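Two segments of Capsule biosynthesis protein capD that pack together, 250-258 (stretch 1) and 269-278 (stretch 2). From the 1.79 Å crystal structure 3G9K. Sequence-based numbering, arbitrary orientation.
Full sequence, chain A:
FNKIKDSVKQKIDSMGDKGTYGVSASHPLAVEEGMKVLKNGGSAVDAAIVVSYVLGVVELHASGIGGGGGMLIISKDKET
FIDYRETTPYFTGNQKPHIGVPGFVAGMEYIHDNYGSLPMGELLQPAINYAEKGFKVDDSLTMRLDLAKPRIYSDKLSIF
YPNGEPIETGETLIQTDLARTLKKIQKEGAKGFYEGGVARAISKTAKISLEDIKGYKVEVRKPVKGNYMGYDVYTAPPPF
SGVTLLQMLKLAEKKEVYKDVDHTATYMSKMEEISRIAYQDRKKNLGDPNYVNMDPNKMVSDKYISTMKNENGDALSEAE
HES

Stretch 1 (250-258) KLAEKKEVY
Stretch 2 269-278: SKMEEISRIA

The two segments of capD pack as a helix end and its following turn laid against a continuous helix. Residues 250-254 form the last part of a helix that begins earlier in the chain, with Lys254 N bonded to Lys250 O and Lys255 N to Leu251 O, both at 3.0 Å. Glu256 then leaves helical geometry with phi/psi of 49/44°. The bonds from Glu256 N to Glu253 O (3.1 Å) and from Val257 N to Ala252 O (3.3 Å) close a Schellman motif, after which Val257 and Tyr258 enter a 3-10 segment with phi/psi of -63/-23° and -60/-32°. Residues 269-278 are helical throughout, phi lying between -55 and -72° and psi between -32 and -56°. The two helix axes approach to 10.0 Å, and their N-to-C directions differ by 139°, so the chains run in roughly opposing senses. The register is set by Leu251 CA to Ile274 CA at 6.4 Å and Val257 CA to Lys270 CA at 6.7 Å.

Ile274 has the most surface covered by the other stretch, 82 Å², and is the centre of the contact. Its CA-to-CB bond points toward the first stretch, with chi1 of -69° (m) and chi2 of 166° (t). At closest approach, Ile274 CG2 lies 3.5 Å from Leu251 CB, and Ile274 CD1 lies 3.6 Å from Ala252 CA, 3.9 Å from Ala252 CB and 3.7 Å from Val257 CG1. Ile274 CD1 therefore packs against the backbone at Ala252 as well as against its methyl.

Val257, in the m rotamer (chi1 -66°), has 71 Å² covered. After the positive-phi turn at Glu256, the CA-to-CB bond of Val257 points toward the second helix. Besides meeting Ile274, Val257 CG1 sits 3.9 Å from Lys270 CB, and Val257 CG2 lies 3.6 Å from CE of selenomethionine Met271. Met271 starts sideways, but its chi angles of -83°, -57° and 178° (mmt) bring its end nearer, with Met271 CE also 4.0 Å from Ala252 CB.

Leu251 has 66 Å² covered. With chi1 -76° (m) and chi2 164° (t), it extends the apolar seam to Ile277, whose own mt rotamer (-70°, 170°) places Ile277 CG2 4.1 Å from Leu251 CD1.

No direct hydrogen bond joins the stretches, and the packing, which buries 419 Å² in all, is chiefly apolar: methyl and methylene groups meet in van der Waals contact, and their withdrawal from water favours the pairing. At its edge, Lys255 (chi1 -56°, chi2 -162°, chi3 -163°, chi4 -141°) passes Ile274, with Lys255 CD 4.3 Å from Ile274 CG1, and Lys255 NZ ends 3.8 Å from Ile277 CD1, a contact that gives the amine no bonding partner. Lys270, in the mttt rotamer, extends its amine toward the turn. Lys270 NZ is 4.4 Å from Lys255 O, too far for a direct bond, but one water fills the gap, donating to Lys255 O at 2.7 Å and accepting from Lys270 NZ at 2.8 Å. This water links the turn that follows the first helix to the second helix.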

# COMPACT_ATOMS: atom_id res chain seq x y z
N LYS A 250 18.69 6.23 -5.52
CA LYS A 250 20.10 6.18 -5.90
C LYS A 250 20.52 7.43 -6.69
O LYS A 250 21.58 8.01 -6.40
CB LYS A 250 20.41 4.90 -6.65
CG LYS A 250 20.35 3.65 -5.79
CD LYS A 250 20.74 2.42 -6.58
CE LYS A 250 22.26 2.35 -6.77
NZ LYS A 250 23.01 1.92 -5.55
N LEU A 251 19.70 7.85 -7.64
CA LEU A 251 19.86 9.16 -8.29
C LEU A 251 19.94 10.34 -7.30
O LEU A 251 20.78 11.23 -7.47
CB LEU A 251 18.73 9.39 -9.30
CG LEU A 251 18.87 8.62 -10.64
CD1 LEU A 251 17.56 8.57 -11.45
CD2 LEU A 251 20.00 9.28 -11.47
N ALA A 252 19.07 10.38 -6.28
CA ALA A 252 19.09 11.47 -5.29
C ALA A 252 20.35 11.44 -4.42
O ALA A 252 20.90 12.49 -4.09
CB ALA A 252 17.81 11.43 -4.43
N GLU A 253 20.80 10.24 -4.06
CA GLU A 253 22.07 10.06 -3.37
C GLU A 253 23.25 10.62 -4.20
O GLU A 253 24.05 11.42 -3.70
CB GLU A 253 22.32 8.58 -3.09
CG GLU A 253 23.71 8.28 -2.53
CD GLU A 253 23.85 6.88 -1.98
OE1 GLU A 253 23.05 5.98 -2.36
OE2 GLU A 253 24.80 6.69 -1.18
N LYS A 254 23.34 10.18 -5.45
CA LYS A 254 24.49 10.51 -6.32
C LYS A 254 24.53 11.98 -6.67
O LYS A 254 25.59 12.59 -6.73
CB LYS A 254 24.40 9.72 -7.63
CG LYS A 254 25.66 9.81 -8.44
CD LYS A 254 25.65 8.91 -9.65
CE LYS A 254 26.99 9.02 -10.41
NZ LYS A 254 26.78 8.84 -11.86
N LYS A 255 23.37 12.55 -6.92
CA LYS A 255 23.27 13.96 -7.27
C LYS A 255 23.27 14.83 -6.01
O LYS A 255 23.23 16.05 -6.11
CB LYS A 255 22.03 14.17 -8.12
CG LYS A 255 22.06 13.28 -9.37
CD LYS A 255 21.10 13.76 -10.44
CE LYS A 255 20.82 12.68 -11.48
NZ LYS A 255 20.76 13.27 -12.84
N GLU A 256 23.36 14.21 -4.84
CA GLU A 256 23.48 14.94 -3.57
C GLU A 256 22.45 16.06 -3.43
O GLU A 256 22.77 17.17 -3.00
CB GLU A 256 24.88 15.51 -3.41
CG GLU A 256 25.97 14.46 -3.35
CD GLU A 256 27.35 15.08 -3.32
OE1 GLU A 256 27.63 15.95 -4.19
OE2 GLU A 256 28.14 14.69 -2.44
N VAL A 257 21.20 15.75 -3.79
CA VAL A 257 20.13 16.73 -3.74
C VAL A 257 19.86 17.21 -2.32
O VAL A 257 19.32 18.29 -2.12
CB VAL A 257 18.83 16.20 -4.32
CG1 VAL A 257 19.00 15.97 -5.80
CG2 VAL A 257 18.41 14.91 -3.61
N TYR A 258 20.24 16.39 -1.34
CA TYR A 258 20.05 16.75 0.06
C TYR A 258 20.80 18.04 0.43
O TYR A 258 20.35 18.79 1.30
CB TYR A 258 20.49 15.63 0.99
CG TYR A 258 20.18 15.96 2.44
CD1 TYR A 258 18.87 15.92 2.91
CD2 TYR A 258 21.18 16.37 3.31
CE1 TYR A 258 18.57 16.23 4.24
CE2 TYR A 258 20.90 16.70 4.64
CZ TYR A 258 19.59 16.63 5.10
OH TYR A 258 19.30 16.94 6.42
N SER A 269 13.06 21.33 -8.01
CA SER A 269 13.44 21.22 -9.40
C SER A 269 14.34 19.99 -9.64
O SER A 269 14.14 19.27 -10.61
CB SER A 269 14.10 22.51 -9.90
OG SER A 269 14.46 22.36 -11.26
N LYS A 270 15.26 19.75 -8.73
CA LYS A 270 16.18 18.63 -8.86
C LYS A 270 15.45 17.29 -8.68
O LYS A 270 15.88 16.30 -9.17
CB LYS A 270 17.32 18.77 -7.86
CG LYS A 270 18.46 19.70 -8.31
CD LYS A 270 19.58 19.76 -7.31
CE LYS A 270 20.88 20.34 -7.89
NZ LYS A 270 22.03 20.24 -6.98
N MSE A 271 14.38 17.28 -7.84
CA MSE A 271 13.56 16.09 -7.64
C MSE A 271 12.70 15.83 -8.87
O MSE A 271 12.49 14.67 -9.25
CB MSE A 271 12.68 16.22 -6.38
CG MSE A 271 13.38 15.85 -5.08
SE MSE A 271 14.11 14.02 -5.10
CE MSE A 271 14.93 14.04 -3.34
N GLU A 272 12.28 16.93 -9.56
CA GLU A 272 11.47 16.77 -10.73
C GLU A 272 12.29 16.11 -11.78
O GLU A 272 11.81 15.35 -12.54
CB GLU A 272 11.02 18.11 -11.26
CG GLU A 272 10.04 18.04 -12.41
CD GLU A 272 10.68 17.83 -13.78
OE1 GLU A 272 11.80 18.26 -13.99
OE2 GLU A 272 10.03 17.22 -14.63
N GLU A 273 13.55 16.46 -11.82
CA GLU A 273 14.44 15.93 -12.83
C GLU A 273 14.65 14.43 -12.61
O GLU A 273 14.49 13.65 -13.54
CB GLU A 273 15.77 16.70 -12.83
CG GLU A 273 15.63 18.19 -13.21
CD GLU A 273 16.84 19.04 -12.79
OE1 GLU A 273 17.98 18.53 -12.86
OE2 GLU A 273 16.65 20.22 -12.40
N ILE A 274 14.97 14.05 -11.37
CA ILE A 274 15.22 12.65 -10.99
C ILE A 274 14.00 11.76 -11.26
O ILE A 274 14.14 10.62 -11.73
CB ILE A 274 15.64 12.53 -9.50
CG1 ILE A 274 17.04 13.13 -9.29
CG2 ILE A 274 15.64 11.07 -9.03
CD1 ILE A 274 17.42 13.38 -7.84
N SER A 275 12.80 12.27 -10.97
CA SER A 275 11.58 11.50 -11.17
C SER A 275 11.23 11.32 -12.65
O SER A 275 10.81 10.25 -13.04
CB SER A 275 10.40 12.10 -10.40
OG SER A 275 10.17 13.44 -10.76
N ARG A 276 11.38 12.34 -13.48
CA ARG A 276 11.05 12.14 -14.89
C ARG A 276 12.09 11.23 -15.56
O ARG A 276 11.72 10.41 -16.37
CB ARG A 276 10.80 13.45 -15.64
CG ARG A 276 11.98 14.32 -15.84
CD ARG A 276 11.91 15.13 -17.16
NE ARG A 276 13.21 15.80 -17.27
CZ ARG A 276 13.49 17.01 -16.80
NH1 ARG A 276 12.54 17.78 -16.28
NH2 ARG A 276 14.72 17.49 -16.91
N ILE A 277 13.35 11.32 -15.17
CA ILE A 277 14.34 10.35 -15.67
C ILE A 277 13.87 8.93 -15.37
O ILE A 277 13.74 8.11 -16.27
CB ILE A 277 15.73 10.54 -15.04
CG1 ILE A 277 16.38 11.83 -15.55
CG2 ILE A 277 16.63 9.37 -15.41
CD1 ILE A 277 17.67 12.23 -14.81
N ALA A 278 13.59 8.65 -14.11
CA ALA A 278 13.19 7.31 -13.71
C ALA A 278 11.86 6.89 -14.34
O ALA A 278 11.73 5.75 -14.80
CB ALA A 278 13.13 7.20 -12.20
O HOH W 1 22.93 17.88 -8.14